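Local atomic coordinates of protein-glutamine gamma-glutamyltransferase 2 (Pagrus major, PDB entry 1G0D), a protein that probably catalyses calcium-dependent cross-linking of proteins, joining peptide-bound glutamine to the amino group of lysine or to small primary amines. Residues A[586-591]-A[604-609]; A[617-622]-A[630-635]; A[660-665]-A[674-679]. All blocks are in the same frame, centred on the assembly; numbering follows the deposited sequence.

Contact 1 (A[586-591]-A[604-609])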
ATOM      1  N   GLU A 586     -23.004   3.870  -3.719  1.00 26.90           N
ATOM      2  CA  GLU A 586     -22.053   3.258  -4.634  1.00 26.73           C
ATOM      3  C   GLU A 586     -22.276   3.645  -6.088  1.00 26.21           C
ATOM      4  O   GLU A 586     -23.294   3.299  -6.680  1.00 28.56           O
ATOM      5  CB  GLU A 586     -22.092   1.753  -4.541  1.00 28.09           C
ATOM      6  CG  GLU A 586     -20.823   1.182  -5.124  1.00 43.92           C
ATOM      7  CD  GLU A 586     -20.945  -0.260  -5.548  1.00 50.26           C
ATOM      8  OE1 GLU A 586     -21.790  -0.985  -4.949  1.00 51.42           O
ATOM      9  OE2 GLU A 586     -20.181  -0.652  -6.478  1.00 54.46           O
ATOM     10  N   LEU A 587     -21.293   4.329  -6.662  1.00 23.70           N
ATOM     11  CA  LEU A 587     -21.384   4.800  -8.037  1.00 21.54           C
ATOM     12  C   LEU A 587     -21.681   3.681  -9.015  1.00 20.11           C
ATOM     13  O   LEU A 587     -21.182   2.570  -8.864  1.00 19.48           O
ATOM     14  CB  LEU A 587     -20.079   5.525  -8.462  1.00 16.88           C
ATOM     15  CG  LEU A 587     -19.596   6.729  -7.622  1.00 17.20           C
ATOM     16  CD1 LEU A 587     -18.411   7.465  -8.297  1.00 11.70           C
ATOM     17  CD2 LEU A 587     -20.771   7.677  -7.430  1.00 17.45           C
ATOM     18  N   LEU A 588     -22.516   3.999 -10.006  1.00 20.34           N
ATOM     19  CA  LEU A 588     -22.886   3.095 -11.090  1.00 17.16           C
ATOM     20  C   LEU A 588     -22.012   3.517 -12.233  1.00 21.47           C
ATOM     21  O   LEU A 588     -22.235   4.572 -12.867  1.00 20.41           O
ATOM     22  CB  LEU A 588     -24.322   3.305 -11.510  1.00 18.89           C
ATOM     23  CG  LEU A 588     -25.083   2.108 -12.067  1.00 17.71           C
ATOM     24  CD1 LEU A 588     -25.965   2.601 -13.155  1.00 15.98           C
ATOM     25  CD2 LEU A 588     -24.154   1.067 -12.571  1.00 21.10           C
ATOM     26  N   VAL A 589     -20.981   2.718 -12.469  1.00 22.02           N
ATOM     27  CA  VAL A 589     -20.071   3.017 -13.544  1.00 22.96           C
ATOM     28  C   VAL A 589     -20.361   2.019 -14.666  1.00 27.16           C
ATOM     29  O   VAL A 589     -20.417   0.805 -14.428  1.00 30.92           O
ATOM     30  CB  VAL A 589     -18.637   2.920 -13.052  1.00 19.97           C
ATOM     31  CG1 VAL A 589     -17.715   3.485 -14.072  1.00 21.14           C
ATOM     32  CG2 VAL A 589     -18.485   3.689 -11.761  1.00 18.00           C
ATOM     33  N   GLN A 590     -20.598   2.550 -15.874  1.00 26.63           N
ATOM     34  CA  GLN A 590     -20.913   1.744 -17.054  1.00 22.47           C
ATOM     35  C   GLN A 590     -20.250   2.298 -18.301  1.00 21.43           C
ATOM     36  O   GLN A 590     -20.280   3.487 -18.555  1.00 19.80           O
ATOM     37  CB  GLN A 590     -22.415   1.728 -17.300  1.00 20.59           C
ATOM     38  CG  GLN A 590     -23.251   1.354 -16.098  1.00 24.25           C
ATOM     39  CD  GLN A 590     -24.737   1.670 -16.282  1.00 30.21           C
ATOM     40  OE1 GLN A 590     -25.560   0.760 -16.443  1.00 31.62           O
ATOM     41  NE2 GLN A 590     -25.087   2.962 -16.250  1.00 30.07           N
ATOM     42  N   VAL A 591     -19.630   1.435 -19.082  1.00 21.83           N
ATOM     43  CA  VAL A 591     -19.036   1.900 -20.309  1.00 25.60           C
ATOM     44  C   VAL A 591     -19.452   0.842 -21.328  1.00 28.45           C
ATOM     45  O   VAL A 591     -18.702  -0.052 -21.673  1.00 31.66           O
ATOM     46  CB  VAL A 591     -17.529   2.072 -20.112  1.00 22.53           C
ATOM     47  CG1 VAL A 591     -17.059   1.106 -19.150  1.00 22.53           C
ATOM     48  CG2 VAL A 591     -16.805   1.980 -21.391  1.00 22.37           C
ATOM     49  N   TYR A 604     -20.110   6.022 -18.327  1.00 30.76           N
ATOM     50  CA  TYR A 604     -21.219   6.674 -17.649  1.00 31.36           C
ATOM     51  C   TYR A 604     -21.258   6.424 -16.160  1.00 32.83           C
ATOM     52  O   TYR A 604     -21.352   5.281 -15.729  1.00 35.68           O
ATOM     53  CB  TYR A 604     -22.533   6.160 -18.220  1.00 32.01           C
ATOM     54  CG  TYR A 604     -22.705   6.457 -19.681  1.00 37.80           C
ATOM     55  CD1 TYR A 604     -22.250   5.572 -20.649  1.00 39.22           C
ATOM     56  CD2 TYR A 604     -23.285   7.656 -20.100  1.00 39.29           C
ATOM     57  CE1 TYR A 604     -22.359   5.882 -22.007  1.00 44.46           C
ATOM     58  CE2 TYR A 604     -23.398   7.974 -21.444  1.00 43.20           C
ATOM     59  CZ  TYR A 604     -22.930   7.090 -22.398  1.00 44.80           C
ATOM     60  OH  TYR A 604     -22.995   7.440 -23.731  1.00 47.15           O
ATOM     61  N   VAL A 605     -21.224   7.479 -15.362  1.00 32.49           N
ATOM     62  CA  VAL A 605     -21.302   7.285 -13.926  1.00 32.11           C
ATOM     63  C   VAL A 605     -22.524   8.036 -13.399  1.00 30.13           C
ATOM     64  O   VAL A 605     -22.869   9.101 -13.898  1.00 27.33           O
ATOM     65  CB  VAL A 605     -19.964   7.708 -13.246  1.00 30.69           C
ATOM     66  CG1 VAL A 605     -19.328   8.825 -14.019  1.00 27.88           C
ATOM     67  CG2 VAL A 605     -20.182   8.012 -11.789  1.00 27.27           C
ATOM     68  N   SER A 606     -23.202   7.447 -12.419  1.00 30.61           N
ATOM     69  CA  SER A 606     -24.414   8.040 -11.869  1.00 30.31           C
ATOM     70  C   SER A 606     -24.765   7.578 -10.452  1.00 32.12           C
ATOM     71  O   SER A 606     -24.484   6.448 -10.084  1.00 34.95           O
ATOM     72  CB  SER A 606     -25.583   7.674 -12.779  1.00 30.89           C
ATOM     73  OG  SER A 606     -26.333   6.587 -12.248  1.00 28.28           O
ATOM     74  N   PHE A 607     -25.396   8.441  -9.659  1.00 33.70           N
ATOM     75  CA  PHE A 607     -25.821   8.063  -8.304  1.00 33.23           C
ATOM     76  C   PHE A 607     -26.955   8.965  -7.831  1.00 33.88           C
ATOM     77  O   PHE A 607     -27.353   9.888  -8.525  1.00 31.82           O
ATOM     78  CB  PHE A 607     -24.622   8.053  -7.303  1.00 30.13           C
ATOM     79  CG  PHE A 607     -24.343   9.375  -6.608  1.00 24.16           C
ATOM     80  CD1 PHE A 607     -24.752   9.582  -5.293  1.00 21.96           C
ATOM     81  CD2 PHE A 607     -23.595  10.374  -7.238  1.00 21.77           C
ATOM     82  CE1 PHE A 607     -24.420  10.754  -4.611  1.00 19.18           C
ATOM     83  CE2 PHE A 607     -23.256  11.551  -6.567  1.00 19.68           C
ATOM     84  CZ  PHE A 607     -23.675  11.736  -5.242  1.00 18.76           C
ATOM     85  N   THR A 608     -27.503   8.658  -6.665  1.00 37.01           N
ATOM     86  CA  THR A 608     -28.589   9.446  -6.106  1.00 35.54           C
ATOM     87  C   THR A 608     -28.205  10.023  -4.760  1.00 32.50           C
ATOM     88  O   THR A 608     -27.829   9.298  -3.862  1.00 33.56           O
ATOM     89  CB  THR A 608     -29.862   8.590  -5.905  1.00 37.46           C
ATOM     90  OG1 THR A 608     -30.442   8.269  -7.175  1.00 43.46           O
ATOM     91  CG2 THR A 608     -30.883   9.354  -5.096  1.00 41.59           C
ATOM     92  N   ASN A 609     -28.300  11.335  -4.627  1.00 31.54           N
ATOM     93  CA  ASN A 609     -28.006  12.005  -3.371  1.00 31.24           C
ATOM     94  C   ASN A 609     -28.812  11.379  -2.212  1.00 33.05           C
ATOM     95  O   ASN A 609     -30.029  11.454  -2.193  1.00 34.65           O
ATOM     96  CB  ASN A 609     -28.382  13.468  -3.519  1.00 27.98           C
ATOM     97  CG  ASN A 609     -28.031  14.282  -2.315  1.00 26.78           C
ATOM     98  OD1 ASN A 609     -27.502  13.759  -1.338  1.00 22.39           O
ATOM     99  ND2 ASN A 609     -28.323  15.581  -2.375  1.00 23.01           N
TER
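Tyr604 presents the edge of its ring to the backbone of Gln590: Gln590 O lies near the ring plane, 3.6 Å from Tyr604 CD1. The second ring, that of Phe607, receives a methyl group instead, with Leu587 CD2 3.9 Å from Phe607 CD2 and about as near to CB. Phe607 CG, set between the backbone N and the carbonyl carbon (chi1 89°), lies 4.0 Å from Leu587 CD2. The ring also meets that of Phe665.

These contacts belong to an antiparallel strand pair in the C-terminal immunoglobulin-like domain, a beta sandwich. Strand 588-590 is the outermost member of a three-stranded sheet, and strand 601-608 runs between it and strand 644-651. The pairing illustrates how such a ladder alternates. Leu588 and Ser606 form a hydrogen-bonded pair, joined twice, with Leu588 N to Ser606 O at 3.1 Å and a return bond from Ser606 N. Gln590 and Tyr604 form the next, where Tyr604 N reaches Gln590 O at 2.6 Å and Gln590 N returns to Tyr604 O.

Between them, Val589 and Val605 make a non-hydrogen-bonded pair, and here the CA-H groups make C-H...O contacts. Val605 CA lies 3.1 Å from Leu588 O, so that this oxygen takes a C-H contact as well as the amide of Ser606. Val589 CA approaches Tyr604 O in the same manner. Both valine side chains are buried on one face of the sheet, Val605 also touching Val647 of the neighbouring strand. The opposite face carries Leu588, Gln590, Tyr604 and Ser606, which are more accessible to solvent; there Leu588 CB passes 3.9 Å from Ser606 OG. On the buried side Leu587 and Val605 point the same way, side by side, and Leu587 CD1 rests 4.0 Å from Val605 CG2.

Contact 2 (A[617-622]-A[630-635])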
ATOM      1  N   GLY A 617     -20.161  21.483  -5.541  1.00 38.94           N
ATOM      2  CA  GLY A 617     -18.738  21.287  -5.726  1.00 38.47           C
ATOM      3  C   GLY A 617     -18.493  19.868  -6.212  1.00 36.58           C
ATOM      4  O   GLY A 617     -17.357  19.381  -6.131  1.00 37.86           O
ATOM      5  N   GLY A 618     -19.563  19.227  -6.711  1.00 33.83           N
ATOM      6  CA  GLY A 618     -19.504  17.858  -7.198  1.00 29.38           C
ATOM      7  C   GLY A 618     -18.500  17.675  -8.308  1.00 27.32           C
ATOM      8  O   GLY A 618     -18.630  18.307  -9.343  1.00 29.67           O
ATOM      9  N   VAL A 619     -17.483  16.844  -8.064  1.00 27.23           N
ATOM     10  CA  VAL A 619     -16.428  16.514  -9.040  1.00 22.61           C
ATOM     11  C   VAL A 619     -16.320  15.004  -9.143  1.00 25.98           C
ATOM     12  O   VAL A 619     -16.251  14.321  -8.109  1.00 30.66           O
ATOM     13  CB  VAL A 619     -15.011  16.820  -8.609  1.00 17.34           C
ATOM     14  CG1 VAL A 619     -14.322  17.521  -9.696  1.00 17.18           C
ATOM     15  CG2 VAL A 619     -14.969  17.481  -7.285  1.00 17.96           C
ATOM     16  N   PHE A 620     -16.256  14.492 -10.368  1.00 23.27           N
ATOM     17  CA  PHE A 620     -16.078  13.070 -10.588  1.00 19.87           C
ATOM     18  C   PHE A 620     -14.644  13.025 -11.129  1.00 22.51           C
ATOM     19  O   PHE A 620     -14.266  13.894 -11.918  1.00 21.73           O
ATOM     20  CB  PHE A 620     -17.047  12.573 -11.661  1.00 18.77           C
ATOM     21  CG  PHE A 620     -18.456  12.384 -11.182  1.00 15.34           C
ATOM     22  CD1 PHE A 620     -18.834  11.211 -10.554  1.00 13.79           C
ATOM     23  CD2 PHE A 620     -19.402  13.381 -11.353  1.00 13.61           C
ATOM     24  CE1 PHE A 620     -20.156  11.031 -10.095  1.00 16.21           C
ATOM     25  CE2 PHE A 620     -20.717  13.218 -10.904  1.00 12.58           C
ATOM     26  CZ  PHE A 620     -21.090  12.046 -10.274  1.00 16.96           C
ATOM     27  N   THR A 621     -13.835  12.064 -10.686  1.00 21.78           N
ATOM     28  CA  THR A 621     -12.461  11.919 -11.200  1.00 21.03           C
ATOM     29  C   THR A 621     -12.366  10.505 -11.715  1.00 20.63           C
ATOM     30  O   THR A 621     -12.692   9.579 -10.980  1.00 23.65           O
ATOM     31  CB  THR A 621     -11.414  12.064 -10.115  1.00 22.04           C
ATOM     32  OG1 THR A 621     -11.696  13.234  -9.333  1.00 28.33           O
ATOM     33  CG2 THR A 621     -10.025  12.136 -10.739  1.00 17.38           C
ATOM     34  N   LEU A 622     -11.931  10.317 -12.961  1.00 19.71           N
ATOM     35  CA  LEU A 622     -11.862   8.970 -13.531  1.00 18.04           C
ATOM     36  C   LEU A 622     -10.460   8.550 -13.939  1.00 17.43           C
ATOM     37  O   LEU A 622      -9.689   9.356 -14.441  1.00 22.69           O
ATOM     38  CB  LEU A 622     -12.745   8.856 -14.775  1.00 17.01           C
ATOM     39  CG  LEU A 622     -14.206   9.266 -14.967  1.00 18.13           C
ATOM     40  CD1 LEU A 622     -14.998   8.047 -15.366  1.00 18.84           C
ATOM     41  CD2 LEU A 622     -14.776   9.865 -13.746  1.00 17.81           C
ATOM     42  N   ALA A 630      -6.070   9.953 -14.594  1.00 25.81           N
ATOM     43  CA  ALA A 630      -7.075  10.694 -13.826  1.00 25.14           C
ATOM     44  C   ALA A 630      -7.655  11.854 -14.618  1.00 27.89           C
ATOM     45  O   ALA A 630      -6.927  12.698 -15.143  1.00 27.44           O
ATOM     46  CB  ALA A 630      -6.492  11.200 -12.573  1.00 24.04           C
ATOM     47  N   THR A 631      -8.978  11.891 -14.695  1.00 29.11           N
ATOM     48  CA  THR A 631      -9.673  12.917 -15.449  1.00 27.37           C
ATOM     49  C   THR A 631     -10.887  13.385 -14.685  1.00 26.83           C
ATOM     50  O   THR A 631     -11.613  12.566 -14.148  1.00 27.82           O
ATOM     51  CB  THR A 631     -10.124  12.351 -16.768  1.00 26.45           C
ATOM     52  OG1 THR A 631      -8.974  11.942 -17.519  1.00 29.90           O
ATOM     53  CG2 THR A 631     -10.901  13.376 -17.530  1.00 25.44           C
ATOM     54  N   GLN A 632     -11.118  14.691 -14.644  1.00 25.77           N
ATOM     55  CA  GLN A 632     -12.267  15.212 -13.911  1.00 27.98           C
ATOM     56  C   GLN A 632     -13.502  15.680 -14.694  1.00 25.44           C
ATOM     57  O   GLN A 632     -13.408  16.197 -15.797  1.00 25.93           O
ATOM     58  CB  GLN A 632     -11.815  16.351 -13.008  1.00 30.29           C
ATOM     59  CG  GLN A 632     -11.124  15.894 -11.741  1.00 37.39           C
ATOM     60  CD  GLN A 632     -10.697  17.057 -10.867  1.00 43.52           C
ATOM     61  OE1 GLN A 632     -10.339  16.875  -9.698  1.00 46.99           O
ATOM     62  NE2 GLN A 632     -10.728  18.265 -11.431  1.00 45.24           N
ATOM     63  N   ILE A 633     -14.667  15.465 -14.095  1.00 26.80           N
ATOM     64  CA  ILE A 633     -15.947  15.909 -14.640  1.00 26.92           C
ATOM     65  C   ILE A 633     -16.594  16.726 -13.522  1.00 29.71           C
ATOM     66  O   ILE A 633     -16.967  16.169 -12.483  1.00 27.33           O
ATOM     67  CB  ILE A 633     -16.909  14.765 -14.919  1.00 26.91           C
ATOM     68  CG1 ILE A 633     -16.191  13.659 -15.690  1.00 27.48           C
ATOM     69  CG2 ILE A 633     -18.155  15.323 -15.614  1.00 18.49           C
ATOM     70  CD1 ILE A 633     -17.065  12.493 -15.959  1.00 29.74           C
ATOM     71  N   HIS A 634     -16.717  18.035 -13.714  1.00 30.16           N
ATOM     72  CA  HIS A 634     -17.334  18.863 -12.687  1.00 31.37           C
ATOM     73  C   HIS A 634     -18.833  18.956 -12.917  1.00 31.92           C
ATOM     74  O   HIS A 634     -19.273  19.322 -13.996  1.00 34.31           O
ATOM     75  CB  HIS A 634     -16.713  20.261 -12.689  1.00 28.48           C
ATOM     76  CG  HIS A 634     -15.297  20.290 -12.185  1.00 31.93           C
ATOM     77  ND1 HIS A 634     -14.223  19.897 -12.958  1.00 34.77           N
ATOM     78  CD2 HIS A 634     -14.777  20.652 -10.985  1.00 29.97           C
ATOM     79  CE1 HIS A 634     -13.106  20.016 -12.259  1.00 32.75           C
ATOM     80  NE2 HIS A 634     -13.414  20.472 -11.058  1.00 30.05           N
ATOM     81  N   VAL A 635     -19.614  18.564 -11.917  1.00 34.89           N
ATOM     82  CA  VAL A 635     -21.064  18.651 -11.988  1.00 38.26           C
ATOM     83  C   VAL A 635     -21.380  20.141 -11.998  1.00 44.40           C
ATOM     84  O   VAL A 635     -20.996  20.868 -11.075  1.00 45.65           O
ATOM     85  CB  VAL A 635     -21.729  18.028 -10.738  1.00 34.84           C
ATOM     86  CG1 VAL A 635     -23.220  18.362 -10.718  1.00 32.60           C
ATOM     87  CG2 VAL A 635     -21.501  16.526 -10.723  1.00 33.03           C
TER
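Phe620 and Ile633 are tied to each other by both backbone bonds of an antiparallel hydrogen-bonded pair: Phe620 N to Ile633 O at 2.8 Å and Ile633 N to Phe620 O at 2.7 Å. Leu622 and Thr631 repeat the arrangement, and a fifth bond, from Val635 N to Gly618 O, extends the ladder past the end of the strands. C-H contacts fill the intervening positions, as where Gln632 CA makes a bent C-H...O contact with Phe620 O.

Apolar contacts gather on the face that carries Phe620, Leu622 and Ile633. Phe620 CB and Ile633 CB lie 3.9 Å apart. Farther out, Val635 CG2 comes to the edge of the Phe620 ring, 3.4 Å from CE2, while Leu622 CD2 meets Ile633 CD1 at 4.1 Å. A side chain on Gly618 would intrude here, since a CB would stand only 3.2 Å from Val635 CG2. On this same face the Thr631 hydroxyl is hydrogen-bonded to Ser629 O, two residues back in the same strand.

The other face holds a CH-pi contact. Val619 CG1 sits over one face of the His634 imidazole, 3.5 Å from the ring centroid and 20° off its normal. Next along, Gln632 CG is anti to its carbonyl carbon (chi1 -78°), which sets it beside Thr621, 3.6 Å from Thr621 OG1.

Taken together, the features are those of a beta hairpin whose second strand, 628-634, is the outermost strand of the five-stranded sheet of an immunoglobulin-like beta sandwich, with its apolar face against strand 644-651 of the partner sheet.

Contact 3 (A[660-665]-A[674-679])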
ATOM      1  N   LYS A 660      -9.654  -2.142 -15.371  1.00 15.88           N
ATOM      2  CA  LYS A 660     -10.610  -1.655 -14.380  1.00 17.83           C
ATOM      3  C   LYS A 660     -10.688  -0.103 -14.388  1.00 20.45           C
ATOM      4  O   LYS A 660      -9.642   0.597 -14.402  1.00 18.22           O
ATOM      5  CB  LYS A 660     -10.201  -2.195 -12.999  1.00 14.94           C
ATOM      6  CG  LYS A 660     -10.092  -3.716 -12.943  1.00 18.70           C
ATOM      7  CD  LYS A 660     -11.224  -4.306 -12.113  1.00 25.92           C
ATOM      8  CE  LYS A 660     -11.554  -5.749 -12.480  1.00 22.56           C
ATOM      9  NZ  LYS A 660     -10.290  -6.512 -12.607  1.00 33.14           N
ATOM     10  N   LEU A 661     -11.918   0.425 -14.434  1.00 20.46           N
ATOM     11  CA  LEU A 661     -12.127   1.873 -14.469  1.00 18.66           C
ATOM     12  C   LEU A 661     -12.554   2.256 -13.092  1.00 18.89           C
ATOM     13  O   LEU A 661     -13.511   1.682 -12.540  1.00 20.15           O
ATOM     14  CB  LEU A 661     -13.187   2.261 -15.493  1.00 14.55           C
ATOM     15  CG  LEU A 661     -13.437   3.756 -15.643  1.00 18.11           C
ATOM     16  CD1 LEU A 661     -12.191   4.483 -16.116  1.00 14.35           C
ATOM     17  CD2 LEU A 661     -14.603   3.956 -16.609  1.00 17.29           C
ATOM     18  N   LEU A 662     -11.799   3.202 -12.532  1.00 18.85           N
ATOM     19  CA  LEU A 662     -12.013   3.690 -11.165  1.00 19.56           C
ATOM     20  C   LEU A 662     -12.577   5.116 -11.123  1.00 18.00           C
ATOM     21  O   LEU A 662     -12.205   5.988 -11.915  1.00 17.62           O
ATOM     22  CB  LEU A 662     -10.697   3.641 -10.368  1.00 15.99           C
ATOM     23  CG  LEU A 662     -10.120   2.303  -9.909  1.00 18.01           C
ATOM     24  CD1 LEU A 662      -9.918   1.341 -11.061  1.00 17.54           C
ATOM     25  CD2 LEU A 662      -8.794   2.582  -9.295  1.00 20.53           C
ATOM     26  N   VAL A 663     -13.504   5.343 -10.201  1.00 17.92           N
ATOM     27  CA  VAL A 663     -14.104   6.647 -10.069  1.00 17.50           C
ATOM     28  C   VAL A 663     -14.352   7.072  -8.617  1.00 18.60           C
ATOM     29  O   VAL A 663     -14.780   6.285  -7.752  1.00 15.52           O
ATOM     30  CB  VAL A 663     -15.433   6.707 -10.868  1.00 17.66           C
ATOM     31  CG1 VAL A 663     -16.035   8.081 -10.776  1.00 13.79           C
ATOM     32  CG2 VAL A 663     -15.171   6.362 -12.313  1.00 19.76           C
ATOM     33  N   ASP A 664     -14.045   8.345  -8.383  1.00 20.21           N
ATOM     34  CA  ASP A 664     -14.231   9.006  -7.114  1.00 22.50           C
ATOM     35  C   ASP A 664     -15.171  10.231  -7.255  1.00 24.23           C
ATOM     36  O   ASP A 664     -15.144  10.949  -8.254  1.00 24.72           O
ATOM     37  CB  ASP A 664     -12.878   9.466  -6.591  1.00 22.75           C
ATOM     38  CG  ASP A 664     -13.004  10.390  -5.406  1.00 26.78           C
ATOM     39  OD1 ASP A 664     -13.185   9.890  -4.268  1.00 30.69           O
ATOM     40  OD2 ASP A 664     -12.938  11.623  -5.613  1.00 27.90           O
ATOM     41  N   PHE A 665     -16.019  10.449  -6.257  1.00 27.93           N
ATOM     42  CA  PHE A 665     -16.909  11.620  -6.234  1.00 28.58           C
ATOM     43  C   PHE A 665     -16.816  12.362  -4.901  1.00 26.91           C
ATOM     44  O   PHE A 665     -16.972  11.763  -3.821  1.00 23.90           O
ATOM     45  CB  PHE A 665     -18.390  11.245  -6.477  1.00 32.19           C
ATOM     46  CG  PHE A 665     -19.358  12.405  -6.265  1.00 33.45           C
ATOM     47  CD1 PHE A 665     -19.621  13.325  -7.287  1.00 36.26           C
ATOM     48  CD2 PHE A 665     -19.958  12.615  -5.021  1.00 33.67           C
ATOM     49  CE1 PHE A 665     -20.461  14.443  -7.060  1.00 36.33           C
ATOM     50  CE2 PHE A 665     -20.790  13.720  -4.798  1.00 31.53           C
ATOM     51  CZ  PHE A 665     -21.038  14.632  -5.814  1.00 31.17           C
ATOM     52  N   LYS A 674     -17.170   6.167  -4.067  1.00 18.84           N
ATOM     53  CA  LYS A 674     -16.498   5.424  -5.131  1.00 16.90           C
ATOM     54  C   LYS A 674     -17.304   4.461  -6.007  1.00 18.37           C
ATOM     55  O   LYS A 674     -18.471   4.112  -5.742  1.00 13.22           O
ATOM     56  CB  LYS A 674     -15.322   4.624  -4.556  1.00 15.00           C
ATOM     57  CG  LYS A 674     -14.752   5.116  -3.261  1.00  8.02           C
ATOM     58  CD  LYS A 674     -14.051   6.401  -3.520  1.00  8.47           C
ATOM     59  CE  LYS A 674     -12.953   6.651  -2.548  1.00  8.90           C
ATOM     60  NZ  LYS A 674     -12.025   7.652  -3.129  1.00  5.80           N
ATOM     61  N   GLY A 675     -16.601   4.007  -7.046  1.00 20.46           N
ATOM     62  CA  GLY A 675     -17.130   3.063  -8.019  1.00 19.30           C
ATOM     63  C   GLY A 675     -15.994   2.510  -8.877  1.00 18.55           C
ATOM     64  O   GLY A 675     -14.962   3.197  -9.029  1.00 13.20           O
ATOM     65  N   VAL A 676     -16.175   1.273  -9.378  1.00 19.94           N
ATOM     66  CA  VAL A 676     -15.228   0.536 -10.265  1.00 19.74           C
ATOM     67  C   VAL A 676     -16.030  -0.337 -11.199  1.00 20.38           C
ATOM     68  O   VAL A 676     -17.072  -0.892 -10.833  1.00 19.58           O
ATOM     69  CB  VAL A 676     -14.311  -0.550  -9.598  1.00 15.37           C
ATOM     70  CG1 VAL A 676     -12.896  -0.322  -9.996  1.00 12.85           C
ATOM     71  CG2 VAL A 676     -14.498  -0.608  -8.125  1.00 17.00           C
ATOM     72  N   THR A 677     -15.501  -0.521 -12.389  1.00 20.29           N
ATOM     73  CA  THR A 677     -16.173  -1.364 -13.332  1.00 18.25           C
ATOM     74  C   THR A 677     -15.033  -2.031 -14.046  1.00 17.25           C
ATOM     75  O   THR A 677     -13.932  -1.484 -14.062  1.00 14.92           O
ATOM     76  CB  THR A 677     -16.994  -0.527 -14.322  1.00 21.88           C
ATOM     77  OG1 THR A 677     -17.881  -1.386 -15.052  1.00 25.14           O
ATOM     78  CG2 THR A 677     -16.066   0.227 -15.298  1.00 22.05           C
ATOM     79  N   THR A 678     -15.309  -3.215 -14.594  1.00 19.56           N
ATOM     80  CA  THR A 678     -14.357  -4.012 -15.379  1.00 17.21           C
ATOM     81  C   THR A 678     -14.721  -3.817 -16.853  1.00 16.42           C
ATOM     82  O   THR A 678     -15.876  -3.978 -17.267  1.00 12.18           O
ATOM     83  CB  THR A 678     -14.465  -5.537 -15.101  1.00 16.69           C
ATOM     84  OG1 THR A 678     -14.232  -5.817 -13.720  1.00 21.49           O
ATOM     85  CG2 THR A 678     -13.417  -6.270 -15.867  1.00 16.54           C
ATOM     86  N   VAL A 679     -13.729  -3.451 -17.636  1.00 17.05           N
ATOM     87  CA  VAL A 679     -13.906  -3.258 -19.061  1.00 20.13           C
ATOM     88  C   VAL A 679     -12.827  -4.057 -19.818  1.00 19.74           C
ATOM     89  O   VAL A 679     -11.633  -3.781 -19.648  1.00 21.47           O
ATOM     90  CB  VAL A 679     -13.791  -1.727 -19.434  1.00 20.32           C
ATOM     91  CG1 VAL A 679     -14.065  -1.541 -20.912  1.00 21.57           C
ATOM     92  CG2 VAL A 679     -14.791  -0.913 -18.630  1.00 21.47           C
TER
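Lys674 and Asp664 join the two strands through a salt bridge, and each part of the lysine chain beyond CG draws near the carboxylate. CB passes 3.6 Å from Val663 O. Beyond CG the chain bends (chi2 -70°), which places CD 3.7 Å from Asp664 OD1. CE keeps the same distance from that oxygen, and NZ closes on it at 2.8 Å, arriving on the anti side of the carboxylate and 30° out of its plane. NZ also donates to Tyr247 O, while Asp664 OD2 pairs with Arg248, so the two charges reach into the catalytic core. An alanine here would probably leave Asp664 OD1 without its charged mate and Tyr247 O without this donor, the carboxylate then being held mainly through OD2 by Arg248.

On the same face, Leu662 CD1 packs 3.6 Å from Val676 CG1, their side chains pointing alike. The opposite face brings Leu661 CB to within 3.5 Å of Thr677 CG2. Backbone bonds underlie both: Leu661 N meets Thr677 O at 2.8 Å with a return bond, and Val663 N binds Gly675 O, its return from Gly675 N being weak. Such a ladder is that of an antiparallel beta hairpin, whose strands occupy the interior of the immunoglobulin-like domain's five-stranded sheet.

From the N terminus, contact 1 closes first, bringing 604-609 back onto 586-591 across twelve intervening residues. Contact 2 then closes a seven-residue connection and contact 3 one of eight. The three follow in series, none enclosing or crossing another. Contacts 2 and 3 share a sheet, where strands 619-624 and 659-666 are neighbours and Thr621 N probably bonds to Asp664 O. Contact 1 belongs to the other sheet, and the Phe620 ring spans the interior to Val605 and Phe607. Contacts 1 and 3 are also stitched at the backbone by a probable bond from Leu587 N to Lys674 O, linking both layers of the sandwich.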